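Local coordinates for protein sulfatase (Bacteroides fragilis CAG:558, PDB 6USS) that probably hydrolyses aryl sulfate esters as a calcium-dependent sulfatase of a gut bacterium, at residues A[233-247]-A[297-311]. The protein carries 1 engineered substitution. Sequence-based numbering, arbitrary orientation.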
loop_
_atom_site.group_PDB
_atom_site.type_symbol
_atom_site.label_atom_id
_atom_site.label_comp_id
_atom_site.label_asym_id
_atom_site.label_seq_id
_atom_site.Cartn_x
_atom_site.Cartn_y
_atom_site.Cartn_z
ATOM N N GLU A 233 7.690 -8.168 21.427
ATOM C CA GLU A 233 9.092 -7.995 21.060
ATOM C C GLU A 233 9.261 -8.068 19.547
ATOM O O GLU A 233 9.927 -7.211 18.942
ATOM C CB GLU A 233 9.956 -9.056 21.756
ATOM C CG GLU A 233 11.477 -8.928 21.555
ATOM C CD GLU A 233 12.042 -7.571 21.993
ATOM O OE1 GLU A 233 11.519 -6.962 22.957
ATOM O OE2 GLU A 233 13.018 -7.098 21.368
ATOM N N ALA A 234 8.639 -9.073 18.918
ATOM C CA ALA A 234 8.690 -9.193 17.465
ATOM C C ALA A 234 8.178 -7.928 16.791
ATOM O O ALA A 234 8.776 -7.440 15.822
ATOM C CB ALA A 234 7.873 -10.400 17.002
ATOM N N LEU A 235 7.070 -7.385 17.289
ATOM C CA LEU A 235 6.512 -6.179 16.694
ATOM C C LEU A 235 7.484 -5.017 16.806
ATOM O O LEU A 235 7.647 -4.242 15.854
ATOM C CB LEU A 235 5.173 -5.835 17.357
ATOM C CG LEU A 235 4.029 -6.818 17.091
ATOM C CD1 LEU A 235 2.726 -6.361 17.753
ATOM C CD2 LEU A 235 3.851 -6.996 15.580
ATOM N N THR A 236 8.147 -4.885 17.960
ATOM C CA THR A 236 9.109 -3.803 18.144
ATOM C C THR A 236 10.305 -3.942 17.202
ATOM O O THR A 236 10.755 -2.951 16.619
ATOM C CB THR A 236 9.569 -3.755 19.602
ATOM O OG1 THR A 236 8.420 -3.794 20.457
ATOM C CG2 THR A 236 10.345 -2.486 19.860
ATOM N N LEU A 237 10.831 -5.157 17.027
ATOM C CA LEU A 237 11.996 -5.313 16.164
ATOM C C LEU A 237 11.656 -5.031 14.703
ATOM O O LEU A 237 12.471 -4.442 13.982
ATOM C CB LEU A 237 12.596 -6.707 16.314
ATOM C CG LEU A 237 13.140 -6.969 17.714
ATOM C CD1 LEU A 237 13.201 -8.481 17.956
ATOM C CD2 LEU A 237 14.506 -6.303 17.913
ATOM N N GLU A 238 10.458 -5.429 14.246
ATOM C CA GLU A 238 10.081 -5.102 12.871
ATOM C C GLU A 238 9.754 -3.624 12.718
ATOM O O GLU A 238 10.021 -3.035 11.667
ATOM C CB GLU A 238 8.906 -5.960 12.415
ATOM C CG GLU A 238 9.235 -7.440 12.399
ATOM C CD GLU A 238 10.282 -7.818 11.338
ATOM O OE1 GLU A 238 10.043 -7.573 10.127
ATOM O OE2 GLU A 238 11.346 -8.357 11.723
ATOM N N ALA A 239 9.185 -3.005 13.749
ATOM C CA ALA A 239 9.007 -1.559 13.709
ATOM C C ALA A 239 10.354 -0.850 13.625
ATOM O O ALA A 239 10.504 0.145 12.900
ATOM C CB ALA A 239 8.225 -1.079 14.931
ATOM N N ILE A 240 11.356 -1.348 14.352
ATOM C CA ILE A 240 12.649 -0.688 14.302
ATOM C C ILE A 240 13.233 -0.771 12.892
ATOM O O ILE A 240 13.758 0.223 12.372
ATOM C CB ILE A 240 13.584 -1.260 15.383
ATOM C CG1 ILE A 240 13.093 -0.787 16.764
ATOM C CG2 ILE A 240 15.021 -0.825 15.131
ATOM C CD1 ILE A 240 14.078 -0.991 17.903
ATOM N N LYS A 241 13.102 -1.928 12.218
ATOM C CA LYS A 241 13.612 -1.976 10.850
ATOM C C LYS A 241 12.790 -1.132 9.898
ATOM O O LYS A 241 13.342 -0.611 8.927
ATOM C CB LYS A 241 13.697 -3.412 10.305
ATOM C CG LYS A 241 14.256 -4.445 11.252
ATOM C CD LYS A 241 13.820 -5.846 10.809
ATOM C CE LYS A 241 14.658 -6.952 11.462
ATOM N NZ LYS A 241 14.071 -8.294 11.122
ATOM N N ALA A 242 11.490 -0.994 10.136
ATOM C CA ALA A 242 10.726 -0.111 9.267
ATOM C C ALA A 242 11.192 1.330 9.412
ATOM O O ALA A 242 11.148 2.101 8.440
ATOM C CB ALA A 242 9.234 -0.214 9.562
ATOM N N LEU A 243 11.665 1.689 10.612
ATOM C CA LEU A 243 12.158 3.031 10.896
ATOM C C LEU A 243 13.553 3.253 10.314
ATOM O O LEU A 243 13.849 4.340 9.794
ATOM C CB LEU A 243 12.171 3.263 12.407
ATOM C CG LEU A 243 10.833 3.552 13.081
ATOM C CD1 LEU A 243 11.019 3.790 14.577
ATOM C CD2 LEU A 243 10.172 4.754 12.436
ATOM N N ASN A 244 14.426 2.243 10.394
ATOM C CA ASN A 244 15.710 2.353 9.711
ATOM C C ASN A 244 15.508 2.547 8.208
ATOM O O ASN A 244 16.111 3.440 7.606
ATOM C CB ASN A 244 16.570 1.134 10.028
ATOM C CG ASN A 244 17.090 1.155 11.468
ATOM O OD1 ASN A 244 17.416 2.218 12.007
ATOM N ND2 ASN A 244 17.148 -0.012 12.101
ATOM N N HIS A 245 14.616 1.763 7.600
ATOM C CA HIS A 245 14.287 1.961 6.191
ATOM C C HIS A 245 13.748 3.367 5.947
ATOM O O HIS A 245 14.093 4.003 4.942
ATOM C CB HIS A 245 13.275 0.901 5.738
ATOM C CG HIS A 245 13.390 0.513 4.296
ATOM N ND1 HIS A 245 13.157 -0.773 3.854
ATOM C CD2 HIS A 245 13.699 1.240 3.193
ATOM C CE1 HIS A 245 13.334 -0.823 2.543
ATOM N NE2 HIS A 245 13.662 0.386 2.116
ATOM N N ALA A 246 12.923 3.883 6.870
ATOM C CA ALA A 246 12.356 5.223 6.703
ATOM C C ALA A 246 13.429 6.311 6.727
ATOM O O ALA A 246 13.251 7.374 6.117
ATOM C CB ALA A 246 11.311 5.494 7.782
ATOM N N LYS A 247 14.545 6.071 7.417
ATOM C CA LYS A 247 15.633 7.035 7.388
ATOM C C LYS A 247 16.201 7.215 5.976
ATOM O O LYS A 247 16.765 8.273 5.679
ATOM C CB LYS A 247 16.723 6.599 8.365
ATOM C CG LYS A 247 16.637 7.222 9.731
ATOM C CD LYS A 247 17.965 7.068 10.467
ATOM C CE LYS A 247 18.475 8.428 11.006
ATOM N NZ LYS A 247 19.921 8.397 11.452
ATOM N N LYS A 297 8.357 -1.969 27.548
ATOM C CA LYS A 297 9.688 -2.174 26.985
ATOM C C LYS A 297 9.712 -1.780 25.523
ATOM O O LYS A 297 10.693 -1.200 25.040
ATOM C CB LYS A 297 10.118 -3.631 27.141
ATOM C CG LYS A 297 11.447 -3.962 26.474
ATOM C CD LYS A 297 11.698 -5.474 26.474
ATOM C CE LYS A 297 13.055 -5.845 25.864
ATOM N NZ LYS A 297 13.219 -5.425 24.453
ATOM N N SER A 298 8.629 -2.089 24.803
ATOM C CA SER A 298 8.514 -1.664 23.414
ATOM C C SER A 298 8.564 -0.135 23.300
ATOM O O SER A 298 9.276 0.413 22.444
ATOM C CB SER A 298 7.229 -2.238 22.815
ATOM O OG SER A 298 6.971 -1.730 21.515
ATOM N N LEU A 299 7.819 0.571 24.169
ATOM C CA LEU A 299 7.832 2.030 24.147
ATOM C C LEU A 299 9.238 2.556 24.378
ATOM O O LEU A 299 9.710 3.448 23.664
ATOM C CB LEU A 299 6.877 2.592 25.196
ATOM C CG LEU A 299 6.834 4.124 25.331
ATOM C CD1 LEU A 299 6.072 4.784 24.179
ATOM C CD2 LEU A 299 6.241 4.526 26.650
ATOM N N GLY A 300 9.922 2.011 25.386
ATOM C CA GLY A 300 11.301 2.397 25.617
ATOM C C GLY A 300 12.192 2.140 24.416
ATOM O O GLY A 300 13.046 2.962 24.085
ATOM N N ASP A 301 11.996 1.002 23.744
ATOM C CA ASP A 301 12.879 0.631 22.638
ATOM C C ASP A 301 12.745 1.599 21.466
ATOM O O ASP A 301 13.748 1.961 20.839
ATOM C CB ASP A 301 12.594 -0.801 22.173
ATOM C CG ASP A 301 13.010 -1.855 23.194
ATOM O OD1 ASP A 301 13.852 -1.569 24.071
ATOM O OD2 ASP A 301 12.503 -2.992 23.102
ATOM N N LEU A 302 11.515 2.014 21.146
ATOM C CA LEU A 302 11.331 3.049 20.132
ATOM C C LEU A 302 11.886 4.394 20.607
ATOM O O LEU A 302 12.495 5.135 19.823
ATOM C CB LEU A 302 9.849 3.165 19.763
ATOM C CG LEU A 302 9.233 1.874 19.231
ATOM C CD1 LEU A 302 7.707 1.984 19.078
ATOM C CD2 LEU A 302 9.905 1.480 17.904
ATOM N N MET A 303 11.701 4.721 21.891
ATOM C CA MET A 303 12.221 5.984 22.404
ATOM C C MET A 303 13.746 6.023 22.322
ATOM O O MET A 303 14.331 7.068 21.998
ATOM C CB MET A 303 11.738 6.208 23.839
ATOM C CG MET A 303 10.249 6.603 23.966
ATOM S SD MET A 303 9.559 6.488 25.660
ATOM C CE MET A 303 10.291 7.941 26.443
ATOM N N ASP A 304 14.404 4.889 22.599
ATOM C CA ASP A 304 15.856 4.825 22.467
ATOM C C ASP A 304 16.262 4.868 21.009
ATOM O O ASP A 304 17.272 5.493 20.666
ATOM C CB ASP A 304 16.427 3.561 23.122
ATOM C CG ASP A 304 16.033 3.424 24.582
ATOM O OD1 ASP A 304 15.630 4.438 25.207
ATOM O OD2 ASP A 304 16.127 2.293 25.113
ATOM N N TRP A 305 15.487 4.213 20.135
ATOM C CA TRP A 305 15.780 4.296 18.710
ATOM C C TRP A 305 15.750 5.746 18.241
ATOM O O TRP A 305 16.654 6.193 17.522
ATOM C CB TRP A 305 14.813 3.435 17.890
ATOM C CG TRP A 305 15.197 3.459 16.445
ATOM C CD1 TRP A 305 16.024 2.580 15.792
ATOM C CD2 TRP A 305 14.816 4.442 15.473
ATOM N NE1 TRP A 305 16.164 2.952 14.474
ATOM C CE2 TRP A 305 15.427 4.088 14.255
ATOM C CE3 TRP A 305 14.012 5.587 15.514
ATOM C CZ2 TRP A 305 15.262 4.836 13.096
ATOM C CZ3 TRP A 305 13.844 6.324 14.353
ATOM C CH2 TRP A 305 14.469 5.946 13.162
ATOM N N LEU A 306 14.726 6.501 18.660
ATOM C CA LEU A 306 14.663 7.930 18.344
ATOM C C LEU A 306 15.889 8.674 18.862
ATOM O O LEU A 306 16.481 9.484 18.135
ATOM C CB LEU A 306 13.391 8.555 18.924
ATOM C CG LEU A 306 12.025 8.214 18.321
ATOM C CD1 LEU A 306 10.900 8.855 19.144
ATOM C CD2 LEU A 306 11.964 8.666 16.874
ATOM N N ASP A 307 16.256 8.439 20.134
ATOM C CA ASP A 307 17.413 9.104 20.738
ATOM C C ASP A 307 18.673 8.849 19.927
ATOM O O ASP A 307 19.443 9.776 19.657
ATOM C CB ASP A 307 17.650 8.628 22.181
ATOM C CG ASP A 307 16.641 9.186 23.171
ATOM O OD1 ASP A 307 16.175 10.332 22.980
ATOM O OD2 ASP A 307 16.305 8.479 24.152
ATOM N N LYS A 308 18.891 7.598 19.515
ATOM C CA LYS A 308 20.153 7.202 18.909
ATOM C C LYS A 308 20.242 7.510 17.422
ATOM O O LYS A 308 21.335 7.399 16.869
ATOM C CB LYS A 308 20.419 5.706 19.168
ATOM C CG LYS A 308 21.010 5.472 20.568
ATOM C CD LYS A 308 20.176 4.511 21.444
ATOM C CE LYS A 308 20.162 3.070 20.896
ATOM N NZ LYS A 308 19.486 2.116 21.823
ATOM N N ASN A 309 19.150 7.900 16.763
ATOM C CA ASN A 309 19.197 8.264 15.350
ATOM C C ASN A 309 18.916 9.745 15.116
ATOM O O ASN A 309 18.639 10.147 13.981
ATOM C CB ASN A 309 18.217 7.413 14.542
ATOM C CG ASN A 309 18.549 5.926 14.591
ATOM O OD1 ASN A 309 19.234 5.406 13.713
ATOM N ND2 ASN A 309 18.041 5.233 15.608
ATOM N N GLY A 310 18.983 10.563 16.161
ATOM C CA GLY A 310 18.808 11.996 16.001
ATOM C C GLY A 310 17.402 12.437 15.651
ATOM O O GLY A 310 17.226 13.498 15.052
ATOM N N GLU A 311 16.386 11.664 16.021
ATOM C CA GLU A 311 15.025 11.984 15.627
ATOM C C GLU A 311 14.155 12.456 16.788
ATOM O O GLU A 311 13.035 12.918 16.552
ATOM C CB GLU A 311 14.386 10.768 14.943
ATOM C CG GLU A 311 15.228 10.144 13.818
ATOM C CD GLU A 311 14.896 10.728 12.446
ATOM O OE1 GLU A 311 15.403 10.204 11.417
ATOM O OE2 GLU A 311 14.132 11.727 12.406
HETATM O O HOH W 1 10.179 -4.677 22.978
HETATM O O HOH W 2 13.151 -4.164 20.990
#
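Trp-305 reaches across from helix 297-308 and sits as a knob among Ile-240, Leu-243, Asn-244 and Lys-247. With CG anti to the backbone N, the indole is carried across to helix 233-247, and Leu-243 lies over one face: CB stands 3.7 Å from the centroid of the six-membered ring, a CH-pi contact, while CD1 reaches CE3. The opposite face carries the amide nitrogen of Asn-309, ND2, which is held by a bond of 2.6 Å to the backbone O of Trp-305 itself. At the indole edge NE1 donates its N-H to OD1 of Asn-244 (2.9 Å); the oxygen lies in the ring plane, but the amide is turned 54° against the ring, and the N-H arrives above the carbonyl plane. Ile-240 CG2 comes obliquely to CD1, 3.6 Å away. The two helices run nearly parallel, 15° apart, on the same side of the central mixed sheet of this alkaline-phosphatase-like sulfatase fold, where Leu-243 meets Phe-253 and Leu-302 meets Phe-39 and Met-257. CD2 of Leu-302 fills in between Ala-239, Ile-240 and Leu-243. Toward the N-terminal ends the contact turns polar. Lys-297 bends at its last torsion (chi4 -60°) and places NZ between Glu-233 OE1 (2.7 Å), met on the syn side but well out of the carboxylate plane, and Asp-301 OD2 (2.9 Å). This ammonium probably offsets the repulsion of the two carboxylates; one water spans them, from Glu-233 OE2 to Asp-301 OD2, and Arg-271 is a second cationic partner of Glu-233. Beside them the hydroxyls of Thr-236 and Ser-298, OG1 and OG, approach to 2.7 Å.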